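PDB 2W39: putative laminarinase, which probably hydrolyses beta-glucans such as laminarin and lichenin, as a secreted family 16 glycoside hydrolase of a white-rot fungus. Local coordinates for residues H28-Y33 against Y276-P281; L44-A47 against L52-R55; T60-S63 against G68-S71; G255-A258 against S262-N265. All coordinates share one frame; numbering follows the deposited sequence. Where two conformers were deposited one is given.

Contact 1 (H28-Y33 against Y276-P281); sequences HGRVNY and YVNNNP
Arg30 reaches across to Asn278 and crosses the asparagine side chain at about a right angle, and the guanidinium and amide planes stand 71° apart. The contact pins helix 273-279 to the start of strand 31-33, which runs parallel to strand 69-76 in one sheet of the family 16 beta sandwich. Arg30 grips side-on, using NE and one terminal nitrogen, and both bonds end on Asn278 OD1, which lies at the edge of the guanidinium and in its plane. NE meets Asn278 OD1 at 2.8 Å, in the amide plane and on a lone pair; NH2 lies 3.0 Å from Asn278 OD1 but comes in 37° above that plane. The arginine chain bends at chi2 (56°), with Arg30 CG packed against Val277 CG1 at 3.9 Å and the guanidinium carried on to Asn278. Arginine suits the place because it combines an apolar stem with several donors: NH1 also binds Gly66 O, and NH2 has a weak bond to Ser63 O. A methionine here, lacking the guanidinium, would probably leave Asn278 OD1 without its two donors and Gly66 O without its mate. The backbone at Arg30 forms an inverse gamma turn, closed by a weak bond from Val31 N to Gly29 O. Just past the helix end, where Asn280 is the first residue to leave helical geometry, Asn280 ND2 lies over one face of the Tyr276 ring, toward its rim, and donates to Tyr276 O at 2.9 Å, on a lone pair.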
# COMPACT_ATOMS: atom_id res chain seq x y z
N HIS A 28 -9.48 11.66 5.10
CA HIS A 28 -9.94 12.41 6.29
C HIS A 28 -9.25 11.99 7.59
O HIS A 28 -9.83 12.06 8.67
CB HIS A 28 -11.47 12.33 6.43
CG HIS A 28 -12.17 12.70 5.17
ND1 HIS A 28 -12.78 11.77 4.36
CD2 HIS A 28 -12.28 13.88 4.52
CE1 HIS A 28 -13.29 12.37 3.30
NE2 HIS A 28 -12.98 13.65 3.36
N GLY A 29 -7.99 11.57 7.50
CA GLY A 29 -7.25 11.14 8.66
C GLY A 29 -6.71 12.27 9.52
O GLY A 29 -6.73 13.45 9.13
N ARG A 30 -6.22 11.90 10.71
CA ARG A 30 -5.62 12.85 11.64
C ARG A 30 -4.14 12.98 11.27
O ARG A 30 -3.24 12.54 12.00
CB ARG A 30 -5.83 12.38 13.07
CG ARG A 30 -5.33 13.33 14.13
CD ARG A 30 -5.93 14.73 14.02
NE ARG A 30 -5.40 15.58 15.08
CZ ARG A 30 -5.34 16.91 15.03
NH1 ARG A 30 -5.80 17.57 13.97
NH2 ARG A 30 -4.83 17.56 16.06
N VAL A 31 -3.91 13.56 10.09
CA VAL A 31 -2.59 13.55 9.46
C VAL A 31 -2.32 14.91 8.86
O VAL A 31 -3.23 15.60 8.39
CB VAL A 31 -2.51 12.45 8.35
CG1 VAL A 31 -3.37 12.78 7.12
CG2 VAL A 31 -1.06 12.21 7.93
N ASN A 32 -1.05 15.30 8.87
CA ASN A 32 -0.57 16.46 8.14
C ASN A 32 0.47 15.98 7.15
O ASN A 32 1.61 15.69 7.55
CB ASN A 32 0.01 17.50 9.10
CG ASN A 32 0.38 18.78 8.38
OD1 ASN A 32 -0.44 19.38 7.70
ND2 ASN A 32 1.63 19.19 8.52
N TYR A 33 0.08 15.85 5.89
CA TYR A 33 0.99 15.38 4.86
C TYR A 33 1.90 16.53 4.43
O TYR A 33 1.43 17.54 3.92
CB TYR A 33 0.19 14.89 3.67
CG TYR A 33 -0.35 13.48 3.78
CD1 TYR A 33 0.43 12.43 4.28
CD2 TYR A 33 -1.63 13.18 3.29
CE1 TYR A 33 -0.07 11.12 4.31
CE2 TYR A 33 -2.12 11.87 3.32
CZ TYR A 33 -1.33 10.85 3.80
OH TYR A 33 -1.75 9.54 3.81
N TYR A 276 -5.81 9.57 20.69
CA TYR A 276 -4.66 8.68 20.80
C TYR A 276 -3.51 9.20 19.94
O TYR A 276 -2.37 9.30 20.40
CB TYR A 276 -5.05 7.26 20.39
CG TYR A 276 -3.94 6.26 20.62
CD1 TYR A 276 -3.81 5.64 21.87
CD2 TYR A 276 -2.99 5.98 19.63
CE1 TYR A 276 -2.78 4.75 22.12
CE2 TYR A 276 -1.96 5.09 19.88
CZ TYR A 276 -1.86 4.48 21.12
OH TYR A 276 -0.83 3.58 21.34
N VAL A 277 -3.83 9.54 18.70
CA VAL A 277 -2.82 10.06 17.78
C VAL A 277 -2.27 11.41 18.25
O VAL A 277 -1.07 11.65 18.14
CB VAL A 277 -3.41 10.14 16.35
CG1 VAL A 277 -2.48 10.93 15.40
CG2 VAL A 277 -3.64 8.72 15.81
N ASN A 278 -3.11 12.28 18.82
CA ASN A 278 -2.62 13.56 19.32
C ASN A 278 -1.62 13.38 20.46
O ASN A 278 -0.60 14.06 20.52
CB ASN A 278 -3.77 14.41 19.88
CG ASN A 278 -4.65 15.02 18.81
OD1 ASN A 278 -4.32 15.00 17.62
ND2 ASN A 278 -5.80 15.57 19.23
N ASN A 279 -1.94 12.47 21.37
CA ASN A 279 -1.33 12.51 22.71
C ASN A 279 -0.25 11.48 22.98
O ASN A 279 0.38 11.53 24.04
CB ASN A 279 -2.44 12.51 23.76
CG ASN A 279 -3.26 13.78 23.67
OD1 ASN A 279 -4.49 13.75 23.56
ND2 ASN A 279 -2.58 14.92 23.69
N ASN A 280 0.02 10.61 22.01
CA ASN A 280 0.98 9.53 22.22
C ASN A 280 2.08 9.48 21.16
O ASN A 280 2.22 8.48 20.47
CB ASN A 280 0.25 8.19 22.29
CG ASN A 280 -0.73 8.14 23.44
OD1 ASN A 280 -0.35 7.88 24.59
ND2 ASN A 280 -1.99 8.43 23.16
N PRO A 281 2.88 10.56 21.02
CA PRO A 281 3.89 10.56 19.96
C PRO A 281 4.81 9.35 20.01
O PRO A 281 5.13 8.80 18.97
CB PRO A 281 4.69 11.84 20.23
CG PRO A 281 4.32 12.27 21.67
CD PRO A 281 2.90 11.81 21.80

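Contact 2 (L44-A47 against L52-R55); sequences LTYA and LILR. With NAG (2-acetamido-2-deoxy-beta-D-glucopyranose), chain C.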
# COMPACT_ATOMS: atom_id res chain seq x y z
N LEU A 44 11.35 12.90 8.40
CA LEU A 44 10.22 12.01 8.17
C LEU A 44 10.42 11.16 6.92
O LEU A 44 9.82 10.09 6.77
CB LEU A 44 8.93 12.80 8.06
CG LEU A 44 8.64 13.65 9.31
CD1 LEU A 44 7.38 14.43 9.11
CD2 LEU A 44 8.57 12.80 10.58
N THR A 45 11.26 11.65 6.02
CA THR A 45 11.74 10.86 4.89
C THR A 45 13.25 10.83 5.00
O THR A 45 13.88 11.89 5.20
CB THR A 45 11.32 11.49 3.56
OG1 THR A 45 9.89 11.40 3.49
CG2 THR A 45 11.94 10.78 2.34
N TYR A 46 13.82 9.64 4.87
CA TYR A 46 15.26 9.44 4.94
C TYR A 46 15.57 8.51 3.79
O TYR A 46 15.01 7.42 3.72
CB TYR A 46 15.61 8.82 6.30
CG TYR A 46 17.06 8.45 6.47
CD1 TYR A 46 17.99 9.42 6.82
CD2 TYR A 46 17.49 7.14 6.30
CE1 TYR A 46 19.33 9.10 6.99
CE2 TYR A 46 18.83 6.81 6.48
CZ TYR A 46 19.74 7.80 6.82
OH TYR A 46 21.08 7.50 7.00
N ALA A 47 16.44 8.92 2.86
CA ALA A 47 16.61 8.19 1.58
C ALA A 47 18.07 8.18 1.19
O ALA A 47 18.55 9.13 0.53
CB ALA A 47 15.75 8.80 0.47
N LEU A 52 15.09 3.41 2.17
CA LEU A 52 14.14 4.51 2.21
C LEU A 52 13.30 4.33 3.46
O LEU A 52 12.65 3.28 3.63
CB LEU A 52 13.24 4.50 0.98
CG LEU A 52 12.12 5.54 0.96
CD1 LEU A 52 12.65 6.93 0.72
CD2 LEU A 52 11.01 5.18 -0.05
N ILE A 53 13.32 5.34 4.33
CA ILE A 53 12.42 5.38 5.47
C ILE A 53 11.38 6.46 5.25
O ILE A 53 11.72 7.60 4.87
CB ILE A 53 13.17 5.70 6.79
CG1 ILE A 53 14.33 4.75 7.06
CG2 ILE A 53 12.21 5.84 7.98
CD1 ILE A 53 13.91 3.35 7.18
N LEU A 54 10.11 6.10 5.48
CA LEU A 54 8.99 7.05 5.44
C LEU A 54 8.30 6.87 6.78
O LEU A 54 7.85 5.77 7.08
CB LEU A 54 7.99 6.70 4.32
CG LEU A 54 8.59 6.60 2.92
CD1 LEU A 54 7.54 6.04 1.97
CD2 LEU A 54 9.14 7.96 2.43
N ARG A 55 8.23 7.92 7.59
CA ARG A 55 7.77 7.77 8.97
C ARG A 55 6.84 8.88 9.43
O ARG A 55 6.79 9.96 8.85
CB ARG A 55 8.97 7.69 9.94
CG ARG A 55 9.90 8.91 9.89
CD ARG A 55 10.76 9.11 11.14
NE ARG A 55 11.69 8.02 11.42
CZ ARG A 55 12.93 7.88 10.95
NH1 ARG A 55 13.61 6.83 11.35
NH2 ARG A 55 13.50 8.74 10.07
C1 NAG C . 16.99 10.26 10.58
C2 NAG C . 18.07 10.28 11.68
C3 NAG C . 18.96 9.03 11.65
C4 NAG C . 18.15 7.75 11.46
C5 NAG C . 17.21 7.91 10.27
C6 NAG C . 16.42 6.63 9.99
C7 NAG C . 19.23 12.35 12.44
C8 NAG C . 20.21 13.40 12.01
N2 NAG C . 18.92 11.45 11.50
O3 NAG C . 19.73 8.93 12.82
O4 NAG C . 19.03 6.67 11.25
O5 NAG C . 16.34 9.00 10.54
O6 NAG C . 15.57 6.31 11.07
O7 NAG C . 18.79 12.35 13.59
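Tyr46 O accepts the shortest sound polar bond here, from Ile53 N at 2.7 Å, nearly straight at 171° and close to the line of the carbonyl. The same oxygen receives a CA-H...O contact from Leu52. Tyr46 N returns a bond to Ile53 O at 2.9 Å, which makes Tyr46 and Ile53 a hydrogen-bonded antiparallel pair, and Arg55 N adds a 2.8 Å bond to Leu44 O. Thr45 with Leu54 and Ala47 with Leu52 are the non-hydrogen-bonded pairs. The two strands form a beta hairpin in the antiparallel sheet of the sandwich, with strand 51-55 paired on its other edge to strand 288-297. Thr45, Ala47, Leu52 and Leu54 share the face turned inward, where Leu54 and Thr45 pack on Val72 of the opposing sheet and Leu52 and Ala47 meet helix 14-17. The small Ala47 leaves room for the branched Leu52, whose CD1 lies 3.6 Å from Ala47 CB. Thr45 and Leu54 run alongside each other in the same direction, with Leu54 CD2 3.7 Å from Thr45 OG1, and that buried hydroxyl is satisfied by His20 NE2. Tyr46 and Ile53 occupy the outer face, next to the N-linked glycan of Asn43. With CG of Tyr46 anti to the backbone N (chi1 175°), its ring extends beneath the first sugar, whose C5 sits over the ring centre, 3.8 Å from Tyr46 CG, an arrangement consistent with CH-pi packing. In the deposited conformer Arg55 NH2 donates to the sugar O5 and to Asn43 O; an implausibly short approach of Arg55 NH1 to the sugar O6 leaves this placement doubtful.

Contact 3 (T60-S63 against G68-S71); sequences TTLS and GRNS
Arg69 and Thr60 are joined by a two-pronged bond that fastens the loop following strand 51-55 to the beginning of strand 69-76, part of the mixed sheet of the beta sandwich. Its polar component is end-on: Arg69 NH2 donates to Thr60 O at 2.8 Å and Arg69 NH1 to Thr60 O at 3.0 Å, with the oxygen near the guanidinium plane. The NH2 bond follows the line of the Thr60 carbonyl closely. A bend at chi3 of Arg69 (-70°) swings the group round to the loop. Charge holds it there too, for NH1 forms a salt bridge with Asp57, whose other carboxylate oxygen takes Thr60 OG1; NH2 also donates to Val277 O. A lysine in its place, with one nitrogen where the guanidinium spreads its donors apart, would probably lose the two-pronged hold on Thr60 O and fail to reach Val277 O and Asp57 at the same time. The apolar component comes from Leu62, which lies obliquely across Arg69 and covers one guanidinium face, with Leu62 CG 3.7 Å from Arg69 NH2. Leucine fits because it offers two methyls for two tasks: CD2 lies over the rim of the guanidinium, while CD1 presses on the backbone, 3.6 Å from Gly68 C and 3.4 Å from Arg69 N.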
# COMPACT_ATOMS: atom_id res chain seq x y z
N THR A 60 6.17 14.97 18.67
CA THR A 60 5.30 16.11 18.96
C THR A 60 4.00 15.63 19.58
O THR A 60 3.36 14.71 19.06
CB THR A 60 4.95 16.86 17.67
OG1 THR A 60 6.16 17.18 16.97
CG2 THR A 60 4.19 18.15 17.96
N THR A 61 3.61 16.28 20.68
CA THR A 61 2.27 16.14 21.21
C THR A 61 1.41 17.20 20.52
O THR A 61 1.72 18.39 20.60
CB THR A 61 2.25 16.32 22.75
OG1 THR A 61 3.05 15.29 23.34
CG2 THR A 61 0.83 16.24 23.30
N LEU A 62 0.35 16.77 19.84
CA LEU A 62 -0.38 17.69 18.98
C LEU A 62 -1.38 18.57 19.71
O LEU A 62 -2.12 18.10 20.57
CB LEU A 62 -1.15 16.94 17.90
CG LEU A 62 -0.39 15.90 17.08
CD1 LEU A 62 -1.30 15.33 16.01
CD2 LEU A 62 0.84 16.54 16.43
N SER A 63 -1.44 19.83 19.30
CA SER A 63 -2.56 20.68 19.70
C SER A 63 -3.82 20.10 19.08
O SER A 63 -3.87 19.88 17.87
CB SER A 63 -2.37 22.11 19.21
OG SER A 63 -3.57 22.83 19.42
N GLY A 68 -2.99 17.60 11.99
CA GLY A 68 -2.74 16.22 12.38
C GLY A 68 -1.28 15.86 12.48
O GLY A 68 -0.40 16.71 12.34
N ARG A 69 -1.02 14.58 12.73
CA ARG A 69 0.35 14.12 12.94
C ARG A 69 1.10 14.17 11.62
O ARG A 69 0.62 13.68 10.59
CB ARG A 69 0.36 12.71 13.53
CG ARG A 69 1.74 12.21 13.94
CD ARG A 69 1.69 11.11 15.00
NE ARG A 69 1.26 11.63 16.30
CZ ARG A 69 1.98 12.41 17.10
NH1 ARG A 69 3.23 12.76 16.79
NH2 ARG A 69 1.43 12.86 18.22
N ASN A 70 2.30 14.75 11.62
CA ASN A 70 3.05 14.84 10.38
C ASN A 70 3.39 13.46 9.84
O ASN A 70 3.80 12.55 10.59
CB ASN A 70 4.36 15.62 10.55
CG ASN A 70 4.15 17.10 10.77
OD1 ASN A 70 3.09 17.66 10.49
ND2 ASN A 70 5.21 17.76 11.24
N SER A 71 3.21 13.30 8.53
CA SER A 71 3.49 12.05 7.84
C SER A 71 3.71 12.37 6.36
O SER A 71 3.71 13.55 5.97
CB SER A 71 2.33 11.08 8.05
OG SER A 71 2.70 9.78 7.62

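Contact 4 (G255-A258 against S262-N265); sequences GDWA and SIFN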
# COMPACT_ATOMS: atom_id res chain seq x y z
N GLY A 255 -9.21 8.47 10.36
CA GLY A 255 -9.89 8.65 9.08
C GLY A 255 -10.96 7.64 8.80
O GLY A 255 -11.42 6.92 9.69
N ASP A 256 -11.34 7.54 7.53
CA ASP A 256 -12.60 6.91 7.19
C ASP A 256 -12.66 5.39 7.38
O ASP A 256 -13.75 4.81 7.43
CB ASP A 256 -13.00 7.31 5.77
CG ASP A 256 -13.16 8.81 5.62
OD1 ASP A 256 -13.50 9.51 6.61
OD2 ASP A 256 -12.93 9.30 4.49
N TRP A 257 -11.50 4.74 7.52
CA TRP A 257 -11.44 3.33 7.88
C TRP A 257 -10.90 3.20 9.31
O TRP A 257 -11.65 2.83 10.21
CB TRP A 257 -10.64 2.53 6.84
CG TRP A 257 -10.58 1.03 7.08
CD1 TRP A 257 -11.25 0.32 8.03
CD2 TRP A 257 -9.85 0.08 6.30
NE1 TRP A 257 -10.95 -1.03 7.91
CE2 TRP A 257 -10.08 -1.19 6.86
CE3 TRP A 257 -8.98 0.19 5.20
CZ2 TRP A 257 -9.49 -2.35 6.35
CZ3 TRP A 257 -8.40 -0.96 4.70
CH2 TRP A 257 -8.65 -2.22 5.28
N ALA A 258 -9.63 3.55 9.52
CA ALA A 258 -8.96 3.27 10.80
C ALA A 258 -9.58 3.98 12.00
O ALA A 258 -9.49 3.49 13.13
CB ALA A 258 -7.47 3.61 10.71
N SER A 262 -15.80 1.55 16.12
CA SER A 262 -15.96 0.10 16.19
C SER A 262 -14.70 -0.63 15.72
O SER A 262 -14.34 -1.67 16.27
CB SER A 262 -17.19 -0.33 15.37
OG SER A 262 -17.00 -0.12 13.99
N ILE A 263 -14.03 -0.05 14.73
CA ILE A 263 -12.83 -0.63 14.14
C ILE A 263 -11.62 -0.39 15.05
O ILE A 263 -10.88 -1.32 15.37
CB ILE A 263 -12.64 -0.07 12.69
CG1 ILE A 263 -13.86 -0.46 11.84
CG2 ILE A 263 -11.33 -0.54 12.05
CD1 ILE A 263 -13.86 0.08 10.42
N PHE A 264 -11.44 0.85 15.48
CA PHE A 264 -10.32 1.23 16.34
C PHE A 264 -10.40 0.54 17.70
O PHE A 264 -9.45 -0.13 18.12
CB PHE A 264 -10.32 2.76 16.49
CG PHE A 264 -9.18 3.31 17.31
CD1 PHE A 264 -7.90 3.44 16.76
CD2 PHE A 264 -9.40 3.75 18.61
CE1 PHE A 264 -6.85 3.98 17.51
CE2 PHE A 264 -8.37 4.29 19.37
CZ PHE A 264 -7.08 4.40 18.83
N ASN A 265 -11.54 0.67 18.38
CA ASN A 265 -11.71 -0.01 19.66
C ASN A 265 -11.79 -1.52 19.51
O ASN A 265 -11.34 -2.25 20.39
CB ASN A 265 -12.93 0.52 20.43
CG ASN A 265 -12.80 1.98 20.81
OD1 ASN A 265 -11.72 2.46 21.22
ND2 ASN A 265 -13.89 2.71 20.67
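Trp257 and Ile263 are brought together by two extended torsions: the indole is anti to the backbone N (chi1 -176°), and Ile263 carries CD1 outward with chi2 at 177°. The two side chains cross at about a right angle. Ile263 CD1 arrives at the edge of the indole, in its plane, 3.5 Å from Trp257 CD1, and the same methyl lies 3.5 Å from Trp257 O, filling the corner between the ring and its own backbone. A branched aliphatic residue suits this corner, since CG2 also leans toward Trp257 CD1. Beside it, Phe264 CB packs 3.5 Å from Ala258 O, a carbonyl satisfied by Asn123 ND2, while the Phe264 side chain also packs on Cys273 and Tyr276 of helix 273-279. The contact thus joins a weakly bonded helical turn and the short helix that follows it, beside the sugar-binding cleft. Trp257 stacks edge-to-face with Trp99, which lines the sugar pocket, and its side chain is about 5 Å at the nearest atoms from a bound beta-D-glucopyranose. Because the pairing rests on apolar carbons packed against an indole edge and two backbone carbonyls, with no directional bond between the segments, it depends on closeness of fit.

Overall arrangement
From the N terminus, segment 28-33 opens contact 1, which closes only when the chain returns in helix 273-279 at 276-281. Everything else falls within that long loop, and none of the contacts cross. Contact 2 closes first, as a local hairpin; contact 3 follows in series, fastening a short loop onto strand 69-76; contact 4 closes late, between a helical turn and the next short helix. Contacts 1 and 3 adjoin, with Asn32 probably bonded to Asn70 and strands 31-33 and 69-76 neighbours in one sheet. Leu44, just before the hairpin strand, packs on Asn70 and so joins contacts 2 and 3. The loop before strand 31-33 approaches contact 4, where His28 probably bonds Asp256 in the conformer given.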